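Local coordinates for protein 3,6-diketocamphane 1,6-monooxygenase (PDB 5AEC) that catalyses the FMNH2-dependent Baeyer-Villiger oxidation of a diketocamphane to a campholide lactone, a step by which Pseudomonas putida degrades (-)-camphor, at residues 107-112 against 138-143; 256-261 against 345-350. All coordinates share one frame; numbering follows the deposited sequence.

In the fold
Both interactions belong to one TIM barrel of the bacterial luciferase family and reach the same parallel sheet, on opposite sides of the chain's centre. Interaction 1 is a surface contact. It sets the end of strand 105-108 and the turn after it against the start of helix 139-155. Its packing is apolar, with no hydrogen bond across it, and a sulfate is held by backbone N-H groups. Interaction 2 is buried and joins two neighbouring strands, 254-261 and 343-347. Backbone bonds hold the strands, and polar side chains, waters and a glycerol gather round E347, at the C-terminal part of strand 343-347. The two centres lie about 26 Å apart, and the contacts do not touch.

Interaction 1 (107-112 against 138-143); sequences IGAGAY and NLNDMV. With PIN (piperazine-N,N'-bis(2-ethanesulfonic acid)), chain C; SO4 (sulfate ion), chain I.
A109 and V143 meet where a TIM-barrel strand, 105-108, ends against the start of helix 139-155. CG2 of V143 lies 3.7 Å from A109 CA and also touches the carbonyl O of G108. V143 CG1, anti to the backbone N (chi1 171°), turns toward I107, whose CD1 is 4.3 Å from it. One turn earlier, L139 CB packs on A109 CB at 3.8 Å. The leucine branch CD1 continues the chain, anti to CA, and rests 3.7 Å from G110 O. P81 and I121 also touch L139.

Two successive N-H groups, of A109 and G110, bind a sulfate, probably from the crystallisation liquor. A109 N gives a nearly straight bond to O1 at 3.0 Å (170°). G110 N makes a more bent one to O2. A CB on G108 would come too close to O2 of this anion as bound here. G110's own backbone angles call for glycine. Further along, PIPES C4 lies over one face of the Y112 ring, 3.6 Å from CZ. The N140 side chain is about 7 Å from that of FMN-binding P208, so this packing borders the flavin site.

N138 caps the helix. D141 N donates to its OD1 at 2.8 Å, tilted 19° from the carbonyl plane.

Interaction 2 (256-261 against 345-350); sequences SHTVFC and QVEAHD. With GOL (glycerol), chain H.
The flat carboxylate of E347 accepts from S256 OG on the anti side of OE2, at 2.7 Å and 17° out of its plane. The H349 ring has water 1 at its edge, in plane, bonded to NE2. The same ring also meets that of Y12. The H257 ring meets those of F224 and W341.

Beside these groups, strands 254-261 and 343-347 pair in parallel within the TIM barrel. H257 N donates to Q345 O at 3.0 Å, and E347 N donates to H257 O, also at 3.0 Å. Beyond them, CG2 of V259 packs on CG2 of V346 at 4.0 Å, the two side chains crossing at about a right angle. Water 2 bridges V259 N and E347 O beyond the last paired residues.

E347 runs extended beyond CG (chi2 180°), which carries its carboxylate to S256 and the ligands. Water 1 donates to E347 OE1 and also bonds T258 OG1. A glycerol, probably from the crystallisation liquor, donates O2 to OE1 and O1 to OE2. With an alanine at E347, the S256 hydroxyl would probably lose its carboxylate acceptor, and water 1 would keep T258 and H349 but lose its bond to OE1.

The E347 side chain is about 5 Å from that of FMN-binding H10. Two of the four donors on this carboxylate come from the glycerol, which suggests that it can accept bonds from a small polar guest beside the flavin site.

Interaction 1 (107-112 against 138-143)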
loop_
_atom_site.group_PDB
_atom_site.type_symbol
_atom_site.label_atom_id
_atom_site.label_comp_id
_atom_site.label_asym_id
_atom_site.label_seq_id
_atom_site.Cartn_x
_atom_site.Cartn_y
_atom_site.Cartn_z
ATOM N N ILE A 107 0.833 15.936 -2.946
ATOM C CA ILE A 107 2.080 15.931 -2.221
ATOM C C ILE A 107 2.019 16.963 -1.095
ATOM O O ILE A 107 1.351 17.996 -1.228
ATOM C CB ILE A 107 3.299 16.200 -3.149
ATOM C CG1 ILE A 107 3.257 17.624 -3.725
ATOM C CG2 ILE A 107 3.319 15.158 -4.250
ATOM C CD1 ILE A 107 4.514 17.977 -4.488
ATOM N N GLY A 108 2.713 16.650 0.002
ATOM C CA GLY A 108 2.759 17.498 1.171
ATOM C C GLY A 108 3.986 17.247 2.048
ATOM O O GLY A 108 4.729 16.279 1.864
ATOM N N ALA A 109 4.187 18.167 2.979
ATOM C CA ALA A 109 5.279 18.119 3.950
ATOM C C ALA A 109 4.854 17.464 5.254
ATOM O O ALA A 109 5.657 16.789 5.874
ATOM C CB ALA A 109 5.815 19.527 4.200
ATOM N N GLY A 110 3.590 17.635 5.640
ATOM C CA GLY A 110 3.055 17.069 6.858
ATOM C C GLY A 110 3.030 18.121 7.952
ATOM O O GLY A 110 4.067 18.731 8.260
ATOM N N ALA A 111 1.850 18.331 8.513
ATOM C CA ALA A 111 1.588 19.416 9.490
ATOM C C ALA A 111 1.526 18.959 10.956
ATOM O O ALA A 111 1.148 19.755 11.807
ATOM C CB ALA A 111 0.277 20.117 9.134
ATOM N N TYR A 112 1.915 17.708 11.245
ATOM C CA TYR A 112 1.818 17.116 12.566
ATOM C C TYR A 112 3.232 16.752 13.030
ATOM O O TYR A 112 3.804 15.761 12.578
ATOM C CB TYR A 112 0.902 15.894 12.524
ATOM C CG TYR A 112 -0.506 16.298 12.255
ATOM C CD1 TYR A 112 -1.338 16.680 13.295
ATOM C CD2 TYR A 112 -0.993 16.414 10.954
ATOM C CE1 TYR A 112 -2.655 17.069 13.048
ATOM C CE2 TYR A 112 -2.304 16.841 10.702
ATOM C CZ TYR A 112 -3.117 17.188 11.767
ATOM O OH TYR A 112 -4.404 17.627 11.544
ATOM N N ASN A 138 14.707 20.453 6.845
ATOM C CA ASN A 138 13.665 21.364 6.394
ATOM C C ASN A 138 12.673 20.553 5.564
ATOM O O ASN A 138 13.045 20.045 4.514
ATOM C CB ASN A 138 14.295 22.471 5.565
ATOM C CG ASN A 138 13.280 23.456 5.033
ATOM O OD1 ASN A 138 12.489 23.148 4.137
ATOM N ND2 ASN A 138 13.275 24.640 5.602
ATOM N N LEU A 139 11.439 20.429 6.040
ATOM C CA LEU A 139 10.428 19.587 5.370
ATOM C C LEU A 139 10.161 20.033 3.941
ATOM O O LEU A 139 9.932 19.197 3.075
ATOM C CB LEU A 139 9.112 19.569 6.144
ATOM C CG LEU A 139 9.045 18.908 7.516
ATOM C CD1 LEU A 139 7.699 19.150 8.171
ATOM C CD2 LEU A 139 9.328 17.419 7.430
ATOM N N ASN A 140 10.151 21.336 3.691
ATOM C CA ASN A 140 9.926 21.825 2.331
ATOM C C ASN A 140 11.039 21.453 1.386
ATOM O O ASN A 140 10.770 21.075 0.260
ATOM C CB ASN A 140 9.634 23.330 2.304
ATOM C CG ASN A 140 8.292 23.669 2.928
ATOM O OD1 ASN A 140 7.318 22.900 2.862
ATOM N ND2 ASN A 140 8.236 24.818 3.558
ATOM N N ASP A 141 12.279 21.488 1.862
ATOM C CA ASP A 141 13.433 21.060 1.064
ATOM C C ASP A 141 13.387 19.571 0.796
ATOM O O ASP A 141 13.778 19.111 -0.307
ATOM C CB ASP A 141 14.737 21.413 1.779
ATOM C CG ASP A 141 14.971 22.936 1.816
ATOM O OD1 ASP A 141 14.253 23.710 1.115
ATOM O OD2 ASP A 141 15.847 23.367 2.586
ATOM N N MET A 142 12.896 18.832 1.793
ATOM C CA MET A 142 12.687 17.383 1.657
ATOM C C MET A 142 11.620 17.061 0.589
ATOM O O MET A 142 11.839 16.203 -0.273
ATOM C CB MET A 142 12.339 16.737 2.980
ATOM C CG MET A 142 13.456 16.793 4.018
ATOM S SD MET A 142 13.002 16.128 5.622
ATOM C CE MET A 142 13.284 14.369 5.402
ATOM N N VAL A 143 10.547 17.828 0.577
ATOM C CA VAL A 143 9.539 17.742 -0.495
ATOM C C VAL A 143 10.170 17.976 -1.884
ATOM O O VAL A 143 9.931 17.208 -2.816
ATOM C CB VAL A 143 8.349 18.682 -0.237
ATOM C CG1 VAL A 143 7.397 18.770 -1.427
ATOM C CG2 VAL A 143 7.569 18.233 0.992
HETATM C C1 PIN C . -0.575 20.508 14.880
HETATM C C2 PIN C . -1.893 21.286 14.730
HETATM N N1 PIN C . -2.253 21.790 13.389
HETATM C C3 PIN C . -3.517 22.541 13.539
HETATM C C4 PIN C . -2.420 20.693 12.422
HETATM C "C1'" PIN C . -4.588 21.766 8.770
HETATM C "C2'" PIN C . -5.069 22.269 10.142
HETATM N "N1'" PIN C . -4.292 21.865 11.346
HETATM C "C3'" PIN C . -2.999 21.189 11.109
HETATM C "C4'" PIN C . -4.039 23.037 12.203
HETATM S S1 PIN C . -0.703 19.611 16.291
HETATM S "S1'" PIN C . -5.037 22.837 7.584
HETATM O O1 PIN C . -1.726 18.610 16.142
HETATM O O2 PIN C . -1.064 20.496 17.360
HETATM O O3 PIN C . 0.647 18.816 16.744
HETATM O "O1'" PIN C . -4.313 24.065 7.789
HETATM O "O2'" PIN C . -6.456 23.054 7.682
HETATM O "O3'" PIN C . -4.677 22.256 6.090
HETATM S S SO4 I . 1.181 19.967 4.364
HETATM O O1 SO4 I . 2.244 20.400 3.424
HETATM O O2 SO4 I . 1.047 18.503 4.547
HETATM O O3 SO4 I . 1.469 20.630 5.650
HETATM O O4 SO4 I . -0.101 20.386 3.778
#

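Interaction 2 (256-261 against 345-350)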
loop_
_atom_site.group_PDB
_atom_site.type_symbol
_atom_site.label_atom_id
_atom_site.label_comp_id
_atom_site.label_asym_id
_atom_site.label_seq_id
_atom_site.Cartn_x
_atom_site.Cartn_y
_atom_site.Cartn_z
ATOM N N SER A 256 -12.536 22.499 -0.834
ATOM C CA SER A 256 -13.043 21.564 0.165
ATOM C C SER A 256 -14.084 22.267 1.060
ATOM O O SER A 256 -13.793 23.325 1.624
ATOM C CB SER A 256 -11.870 21.082 1.026
ATOM O OG SER A 256 -12.274 20.145 1.977
ATOM N N HIS A 257 -15.270 21.677 1.200
ATOM C CA HIS A 257 -16.374 22.249 2.003
ATOM C C HIS A 257 -17.050 21.166 2.784
ATOM O O HIS A 257 -17.100 20.001 2.326
ATOM C CB HIS A 257 -17.476 22.835 1.116
ATOM C CG HIS A 257 -17.133 24.127 0.443
ATOM N ND1 HIS A 257 -17.344 25.357 1.033
ATOM C CD2 HIS A 257 -16.683 24.386 -0.813
ATOM C CE1 HIS A 257 -16.991 26.312 0.188
ATOM N NE2 HIS A 257 -16.596 25.752 -0.942
ATOM N N THR A 258 -17.646 21.551 3.918
ATOM C CA THR A 258 -18.686 20.750 4.542
ATOM C C THR A 258 -19.978 20.950 3.757
ATOM O O THR A 258 -20.400 22.085 3.533
ATOM C CB THR A 258 -18.918 21.154 6.015
ATOM O OG1 THR A 258 -17.699 21.015 6.747
ATOM C CG2 THR A 258 -19.990 20.299 6.659
ATOM N N VAL A 259 -20.586 19.855 3.316
ATOM C CA VAL A 259 -21.751 19.900 2.433
ATOM C C VAL A 259 -22.720 18.805 2.854
ATOM O O VAL A 259 -22.338 17.639 3.010
ATOM C CB VAL A 259 -21.380 19.701 0.958
ATOM C CG1 VAL A 259 -22.547 20.054 0.045
ATOM C CG2 VAL A 259 -20.170 20.543 0.573
ATOM N N PHE A 260 -23.982 19.173 3.020
ATOM C CA PHE A 260 -25.013 18.194 3.343
ATOM C C PHE A 260 -26.360 18.594 2.802
ATOM O O PHE A 260 -26.860 19.668 3.130
ATOM C CB PHE A 260 -25.144 17.947 4.850
ATOM C CG PHE A 260 -25.968 16.731 5.164
ATOM C CD1 PHE A 260 -27.350 16.817 5.275
ATOM C CD2 PHE A 260 -25.371 15.482 5.276
ATOM C CE1 PHE A 260 -28.113 15.690 5.515
ATOM C CE2 PHE A 260 -26.118 14.355 5.526
ATOM C CZ PHE A 260 -27.497 14.453 5.650
ATOM N N CYS A 261 -26.939 17.686 2.015
ATOM C CA CYS A 261 -28.213 17.922 1.368
ATOM C C CYS A 261 -29.288 16.946 1.820
ATOM O O CYS A 261 -29.037 15.739 1.953
ATOM C CB CYS A 261 -28.052 17.833 -0.137
ATOM S SG CYS A 261 -27.656 19.408 -0.881
ATOM N N GLN A 345 -15.294 19.733 -3.332
ATOM C CA GLN A 345 -14.721 18.553 -2.652
ATOM C C GLN A 345 -15.424 18.401 -1.314
ATOM O O GLN A 345 -15.164 19.178 -0.405
ATOM C CB GLN A 345 -13.188 18.702 -2.496
ATOM C CG GLN A 345 -12.424 17.388 -2.644
ATOM C CD GLN A 345 -12.315 16.879 -4.081
ATOM O OE1 GLN A 345 -12.250 17.662 -5.010
ATOM N NE2 GLN A 345 -12.249 15.549 -4.262
ATOM N N VAL A 346 -16.349 17.449 -1.211
ATOM C CA VAL A 346 -17.186 17.271 -0.015
ATOM C C VAL A 346 -16.374 16.543 1.054
ATOM O O VAL A 346 -15.907 15.430 0.827
ATOM C CB VAL A 346 -18.484 16.465 -0.325
ATOM C CG1 VAL A 346 -19.290 16.192 0.932
ATOM C CG2 VAL A 346 -19.333 17.177 -1.364
ATOM N N GLU A 347 -16.266 17.142 2.232
ATOM C CA GLU A 347 -15.602 16.528 3.374
ATOM C C GLU A 347 -16.468 15.392 3.939
ATOM O O GLU A 347 -17.616 15.603 4.373
ATOM C CB GLU A 347 -15.247 17.592 4.439
ATOM C CG GLU A 347 -14.266 18.640 3.904
ATOM C CD GLU A 347 -13.848 19.742 4.874
ATOM O OE1 GLU A 347 -14.108 19.636 6.093
ATOM O OE2 GLU A 347 -13.253 20.745 4.389
ATOM N N ALA A 348 -15.913 14.184 3.917
ATOM C CA ALA A 348 -16.611 13.005 4.393
ATOM C C ALA A 348 -16.656 12.953 5.897
ATOM O O ALA A 348 -15.713 13.331 6.578
ATOM C CB ALA A 348 -15.964 11.745 3.866
ATOM N N HIS A 349 -17.758 12.461 6.418
ATOM C CA HIS A 349 -17.885 12.210 7.857
ATOM C C HIS A 349 -18.314 10.773 8.124
ATOM O O HIS A 349 -18.643 10.013 7.200
ATOM C CB HIS A 349 -18.808 13.247 8.491
ATOM C CG HIS A 349 -18.127 14.548 8.735
ATOM N ND1 HIS A 349 -17.362 14.776 9.860
ATOM C CD2 HIS A 349 -17.999 15.648 7.956
ATOM C CE1 HIS A 349 -16.818 15.979 9.777
ATOM N NE2 HIS A 349 -17.207 16.536 8.643
ATOM N N ASP A 350 -18.238 10.399 9.398
ATOM C CA ASP A 350 -18.427 9.028 9.814
ATOM C C ASP A 350 -19.906 8.685 9.880
ATOM O O ASP A 350 -20.542 8.775 10.923
ATOM C CB ASP A 350 -17.775 8.793 11.172
ATOM C CG ASP A 350 -17.818 7.335 11.599
ATOM O OD1 ASP A 350 -18.565 6.536 11.026
ATOM O OD2 ASP A 350 -17.095 6.985 12.526
HETATM C C1 GOL H . -13.552 23.731 5.885
HETATM O O1 GOL H . -12.647 22.684 6.270
HETATM C C2 GOL H . -14.980 23.245 5.643
HETATM O O2 GOL H . -15.376 22.298 6.618
HETATM C C3 GOL H . -15.964 24.398 5.711
HETATM O O3 GOL H . -17.223 23.995 5.166
HETATM O O HOH W 1 -16.228 18.947 7.289
HETATM O O HOH W 2 -19.805 17.468 4.364
#